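Local coordinates for DNA repair protein rhp9/CRB2 (Schizosaccharomyces pombe, PDB 2FHD), which probably recognises methylated histone H4 through its tandem Tudor domains as part of the cellular response to DNA damage, at residues Glu91-Leu95 against Ile96-Ala100; Ile107-Gly111 against Glu112-Thr116; Val115-Pro118 against Ile119-Tyr123. All coordinates share one frame; numbering follows the deposited sequence.

Three local contacts in one Tudor domain illustrate how chain-adjacent residues are held differently according to their place in the fold. Interactions 1 and 2 lie at the surface, whereas interaction 3 is largely buried. Interactions 2 and 3 share Val115 and Thr116 and both use strand 113-118: the first pairs it with strand 105-110, the second carries it through a 3-10 turn into strand 122-123. Interaction 1 is a loop turn that touches interaction 3 where Ile96 O meets Ser120 CB and Ala97 O meets Ile119 CG2. Interstrand hydrogen bonds dominate interaction 2, while the other two rest on backbone turn bonds, joined in interaction 1 by a small apolar patch round Leu93; interaction 1 also meets a second subunit.

Interaction 1. Residues Glu91-Leu95 against Ile96-Ala100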
# COMPACT_ATOMS: atom_id res chain seq x y z
N GLU A 91 8.05 23.45 -17.97
CA GLU A 91 7.40 22.16 -18.15
C GLU A 91 6.86 21.62 -16.82
O GLU A 91 7.27 22.07 -15.74
CB GLU A 91 8.35 21.12 -18.75
CG GLU A 91 9.48 21.69 -19.60
CD GLU A 91 9.12 21.98 -21.08
OE1 GLU A 91 9.79 21.37 -21.97
OE2 GLU A 91 8.20 22.81 -21.35
N GLN A 92 5.91 20.69 -16.94
CA GLN A 92 5.31 19.98 -15.80
C GLN A 92 6.42 19.14 -15.19
O GLN A 92 7.18 18.47 -15.90
CB GLN A 92 4.11 19.11 -16.24
CG GLN A 92 3.59 18.12 -15.16
CD GLN A 92 2.16 17.55 -15.45
OE1 GLN A 92 1.83 16.43 -15.04
NE2 GLN A 92 1.32 18.34 -16.16
N LEU A 93 6.57 19.23 -13.87
CA LEU A 93 7.60 18.44 -13.23
C LEU A 93 6.84 17.56 -12.32
O LEU A 93 5.74 17.88 -11.95
CB LEU A 93 8.60 19.32 -12.47
CG LEU A 93 9.67 20.04 -13.27
CD1 LEU A 93 10.56 20.83 -12.35
CD2 LEU A 93 10.53 19.10 -14.09
N SER A 94 7.43 16.44 -11.99
CA SER A 94 6.85 15.50 -11.07
C SER A 94 6.96 15.98 -9.59
O SER A 94 7.86 16.75 -9.24
CB SER A 94 7.60 14.19 -11.26
OG SER A 94 8.04 13.74 -10.00
N LEU A 95 6.09 15.49 -8.74
CA LEU A 95 6.09 15.85 -7.33
C LEU A 95 7.45 15.66 -6.60
O LEU A 95 7.86 16.51 -5.83
CB LEU A 95 5.02 15.01 -6.62
CG LEU A 95 4.07 15.61 -5.64
CD1 LEU A 95 3.72 17.09 -5.94
CD2 LEU A 95 2.83 14.71 -5.57
N ILE A 96 8.12 14.55 -6.85
CA ILE A 96 9.41 14.32 -6.18
C ILE A 96 10.52 15.34 -6.59
O ILE A 96 11.50 15.48 -5.90
CB ILE A 96 9.87 12.81 -6.26
CG1 ILE A 96 10.01 12.30 -7.68
CG2 ILE A 96 8.79 11.84 -5.72
CD1 ILE A 96 10.21 10.77 -7.67
N ALA A 97 10.31 16.11 -7.66
CA ALA A 97 11.32 17.03 -8.22
C ALA A 97 11.20 18.42 -7.59
O ALA A 97 12.17 19.15 -7.62
CB ALA A 97 11.20 17.14 -9.78
N VAL A 98 10.04 18.77 -6.97
CA VAL A 98 9.78 20.15 -6.48
C VAL A 98 9.64 20.28 -4.95
O VAL A 98 9.52 19.29 -4.25
CB VAL A 98 8.54 20.71 -7.15
CG1 VAL A 98 8.73 20.64 -8.61
CG2 VAL A 98 7.23 19.89 -6.77
N ASP A 99 9.65 21.50 -4.42
CA ASP A 99 9.34 21.78 -3.04
C ASP A 99 7.95 22.44 -3.00
O ASP A 99 7.22 22.44 -4.02
CB ASP A 99 10.43 22.69 -2.46
CG ASP A 99 10.43 24.13 -3.09
OD1 ASP A 99 9.63 24.45 -4.02
OD2 ASP A 99 11.22 24.97 -2.58
N ALA A 100 7.60 23.05 -1.86
CA ALA A 100 6.26 23.55 -1.64
C ALA A 100 5.93 24.79 -2.46
O ALA A 100 4.77 25.23 -2.51
CB ALA A 100 6.00 23.81 -0.16
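Ser94 and Ala97 close the first of two successive turns, an example of how a loop without regular secondary structure can still be shaped by bonds between near neighbours. Ala97 N donates to Ser94 O over 3.0 Å, with 155° at the hydrogen, but the donor lies well above the carbonyl plane, 50° out of it. The next turn closes more loosely, since Val98 N to Leu95 O is a weak bond of 3.3 Å. The tight part lies where side chains press on these carbonyls. Ala97 CB rests 3.4 Å from Ser94 O, and Val98 CG2 comes within 3.6 Å of Leu95 O. In Val98 the other branch, CG1, stands opposite the carbonyl carbon (chi1 -56°), which directs it to Leu93, 4.1 Å from that residue's CB. With an alanine in place of Val98, both methyls would go, and Leu93 would probably lose this apolar neighbour and be freer to turn. The contact thins on the Leu93 side, where Leu93 CB and Ala97 CB are 4.3 Å apart, and beyond it Glu91 and Gln92 are exposed. Ser94, Leu95 and Ile96 pack against Phe147 of a second subunit, so that edge of the turn also belongs to an interface. Within the chain, the turn lies in the long loop between strand 80-86 and strand 105-110. It is tied toward the other Tudor domain by Val98 O, which accepts from Arg11 NE on strand 11-15, and by backbone bonding of Ala100 with Phe62, just past strand 59-61.

Interaction 2. Residues Ile107-Gly111 against Glu112-Thr116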
# COMPACT_ATOMS: atom_id res chain seq x y z
N ILE A 107 20.59 26.63 -5.10
CA ILE A 107 21.99 27.00 -4.98
C ILE A 107 22.44 27.00 -3.47
O ILE A 107 21.84 27.65 -2.59
CB ILE A 107 22.23 28.41 -5.62
CG1 ILE A 107 21.69 28.48 -7.04
CG2 ILE A 107 23.73 28.84 -5.50
CD1 ILE A 107 21.58 30.01 -7.54
N LEU A 108 23.51 26.26 -3.22
CA LEU A 108 24.12 25.96 -1.92
C LEU A 108 25.53 26.52 -1.85
O LEU A 108 26.24 26.48 -2.85
CB LEU A 108 24.23 24.47 -1.79
CG LEU A 108 22.88 23.78 -1.74
CD1 LEU A 108 23.07 22.28 -1.51
CD2 LEU A 108 22.00 24.40 -0.64
N ALA A 109 25.94 27.04 -0.68
CA ALA A 109 27.27 27.62 -0.47
C ALA A 109 27.99 26.92 0.64
O ALA A 109 27.41 26.49 1.64
CB ALA A 109 27.17 29.11 -0.16
N HIS A 110 29.28 26.74 0.44
CA HIS A 110 30.13 26.20 1.48
C HIS A 110 31.36 27.02 1.42
O HIS A 110 32.31 26.76 0.68
CB HIS A 110 30.46 24.74 1.36
CG HIS A 110 31.35 24.25 2.44
ND1 HIS A 110 30.88 23.86 3.67
CD2 HIS A 110 32.70 24.08 2.49
CE1 HIS A 110 31.90 23.48 4.43
NE2 HIS A 110 33.01 23.60 3.73
N GLY A 111 31.33 28.02 2.29
CA GLY A 111 32.21 29.10 2.20
C GLY A 111 31.45 30.03 1.27
O GLY A 111 30.21 30.33 1.42
N GLU A 112 32.22 30.48 0.30
CA GLU A 112 31.70 31.24 -0.77
C GLU A 112 31.84 30.45 -2.09
O GLU A 112 31.83 31.04 -3.15
CB GLU A 112 32.54 32.47 -0.85
CG GLU A 112 34.05 32.14 -0.78
CD GLU A 112 34.83 33.42 -0.71
OE1 GLU A 112 34.48 34.20 0.26
OE2 GLU A 112 35.70 33.64 -1.63
N ILE A 113 31.94 29.13 -1.99
CA ILE A 113 31.88 28.28 -3.11
C ILE A 113 30.44 27.76 -3.29
O ILE A 113 29.92 27.02 -2.47
CB ILE A 113 32.96 27.17 -2.98
CG1 ILE A 113 34.36 27.81 -3.09
CG2 ILE A 113 32.79 26.06 -4.03
CD1 ILE A 113 35.21 27.38 -1.96
N GLU A 114 29.82 28.14 -4.40
CA GLU A 114 28.43 27.83 -4.69
C GLU A 114 28.37 26.70 -5.69
O GLU A 114 29.25 26.60 -6.60
CB GLU A 114 27.72 29.06 -5.26
CG GLU A 114 27.81 30.23 -4.33
CD GLU A 114 27.01 31.38 -4.77
OE1 GLU A 114 26.91 31.66 -5.95
OE2 GLU A 114 26.45 32.07 -3.91
N VAL A 115 27.32 25.89 -5.51
CA VAL A 115 26.98 24.78 -6.37
C VAL A 115 25.50 24.84 -6.54
O VAL A 115 24.77 25.13 -5.57
CB VAL A 115 27.26 23.41 -5.66
CG1 VAL A 115 27.02 22.21 -6.65
CG2 VAL A 115 28.61 23.32 -5.30
N THR A 116 25.03 24.48 -7.73
CA THR A 116 23.60 24.40 -8.04
C THR A 116 23.20 22.93 -8.06
O THR A 116 23.88 22.14 -8.68
CB THR A 116 23.30 25.01 -9.37
OG1 THR A 116 23.58 26.39 -9.30
CG2 THR A 116 21.83 24.83 -9.74
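A beta hairpin turns at Gly111 and Glu112, at the edge of the SH3-like sheet of this Tudor domain. The two short strands run antiparallel, their axes 4.6 Å apart at 153°. Leu108 and Val115 form a hydrogen-bonded pair held in both directions: Leu108 N reaches Val115 O at 2.9 Å in a nearly straight bond (178°), and Val115 N returns to Leu108 O, each donor lying nearly along the C=O axis. Nearer the turn, His110 N meets Ile113 O at 3.0 Å, now with the donor tilted from the carbonyl plane. In the turn itself, a CB on Gly111 would collide with Glu112 N and with the carbonyl oxygen before it. Across the non-hydrogen-bonded pairs the same face carries Ile107, Ala109, Glu114 and Thr116. Ile107 and Ala109 touch Val83 of strand 80-86, while Leu108, on the other face, packs onto Val70 and Ser72 of strand 69-72. His110 is exposed, yet its ND1 is bonded to Lys79 O and its ring meets that of His80. The side chain of Ile113 lies about 3 Å from a phosphate ion that probably comes from the crystallisation liquor. Ile107 spreads its branches over the opposite strand: with CG2 trans to its backbone N and CG1 trans to the carbonyl carbon (chi1 -52°), CG2 lies 4.0 Å from Glu114 CB and CG1 lies 3.6 Å from Thr116 OG1.

Interaction 3. Residues Val115-Pro118 against Ile119-Tyr123; sequences VTVP and ISTIY
Pro118 and Thr121 bracket the 3-10 turn that leads strand 113-118 into strand 122-123, the step into the last strand familiar from SH3-like barrels. Thr121 N donates to Pro118 O at 3.2 Å with 156° at the hydrogen, although the position of that oxygen is less sure than most. Ser120 N also lies near Pro118 O, but the angle is too poor for a bond, which leaves Thr121 N as the donor that closes the turn. One residue on, Ile122 N bonds to Ile119 O at 3.1 Å, continuing the same winding. The proline ring meets the turn through its CB, which stands 3.9 Å from Ser120 OG. That hydroxyl reaches it because it is folded in between the backbone N and the carbonyl carbon of Ser120 (chi1 66°), rather than swung outward. How the side chains of Val117 and Thr121 are placed against each other is doubtful. The side chain of Ile119, which starts out away from the strand, goes to Phe62, Leu64 and Val106, and that of Ile122 lies on Val106 as well and on Val70 of strand 69-72. Beyond the turn, the rim of the Tyr123 ring meets Thr121 O in plane, and its OH bonds to Gly76 O while the ring packs edge-to-face with Phe22. The chemistry therefore implies a sharp bend of the chain fixed mainly by backbone bonds, with proline having no N-H to give at its start and apolar side chains left to fill the domain interior.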
# COMPACT_ATOMS: atom_id res chain seq x y z
N VAL A 115 27.32 25.89 -5.51
CA VAL A 115 26.98 24.78 -6.37
C VAL A 115 25.50 24.84 -6.54
O VAL A 115 24.77 25.13 -5.57
CB VAL A 115 27.26 23.41 -5.66
CG1 VAL A 115 27.02 22.21 -6.65
CG2 VAL A 115 28.61 23.32 -5.30
N THR A 116 25.03 24.48 -7.73
CA THR A 116 23.60 24.40 -8.04
C THR A 116 23.20 22.93 -8.06
O THR A 116 23.88 22.14 -8.68
CB THR A 116 23.30 25.01 -9.37
OG1 THR A 116 23.58 26.39 -9.30
CG2 THR A 116 21.83 24.83 -9.74
N VAL A 117 22.13 22.56 -7.35
CA VAL A 117 21.78 21.16 -7.18
C VAL A 117 20.22 21.02 -7.26
O VAL A 117 19.51 22.01 -7.03
CB VAL A 117 22.39 20.77 -5.82
CG1 VAL A 117 21.39 20.38 -4.76
CG2 VAL A 117 23.72 19.91 -5.94
N PRO A 118 19.70 19.84 -7.65
CA PRO A 118 18.24 19.67 -7.58
C PRO A 118 17.75 19.71 -6.14
O PRO A 118 18.41 19.15 -5.26
CB PRO A 118 17.99 18.29 -8.18
CG PRO A 118 19.24 18.00 -9.08
CD PRO A 118 20.37 18.63 -8.19
N ILE A 119 16.64 20.40 -5.90
CA ILE A 119 15.99 20.57 -4.60
C ILE A 119 15.64 19.14 -4.01
O ILE A 119 15.73 18.92 -2.76
CB ILE A 119 14.73 21.52 -4.88
CG1 ILE A 119 14.60 22.80 -4.00
CG2 ILE A 119 13.48 20.76 -5.10
CD1 ILE A 119 14.94 22.59 -2.72
N SER A 120 15.33 18.15 -4.87
CA SER A 120 14.96 16.78 -4.40
C SER A 120 16.09 16.03 -3.67
O SER A 120 15.85 15.02 -2.97
CB SER A 120 14.54 15.89 -5.57
OG SER A 120 15.63 15.63 -6.48
N THR A 121 17.30 16.57 -3.78
CA THR A 121 18.57 16.02 -3.24
C THR A 121 18.81 16.54 -1.76
O THR A 121 19.63 16.03 -1.00
CB THR A 121 19.61 16.54 -4.30
OG1 THR A 121 20.23 15.51 -5.10
CG2 THR A 121 20.42 17.62 -3.88
N ILE A 122 18.06 17.54 -1.35
CA ILE A 122 18.16 18.05 0.01
C ILE A 122 17.82 17.07 1.09
O ILE A 122 16.86 16.29 0.99
CB ILE A 122 17.28 19.34 0.15
CG1 ILE A 122 17.81 20.42 -0.80
CG2 ILE A 122 17.16 19.87 1.62
CD1 ILE A 122 19.24 20.94 -0.53
N TYR A 123 18.57 17.13 2.18
CA TYR A 123 18.15 16.48 3.42
C TYR A 123 18.70 17.28 4.55
O TYR A 123 19.61 18.10 4.33
CB TYR A 123 18.56 15.01 3.49
CG TYR A 123 20.07 14.74 3.56
CD1 TYR A 123 20.68 14.39 4.75
CD2 TYR A 123 20.87 14.85 2.41
CE1 TYR A 123 22.07 14.12 4.82
CE2 TYR A 123 22.26 14.59 2.46
CZ TYR A 123 22.84 14.21 3.68
OH TYR A 123 24.21 13.94 3.71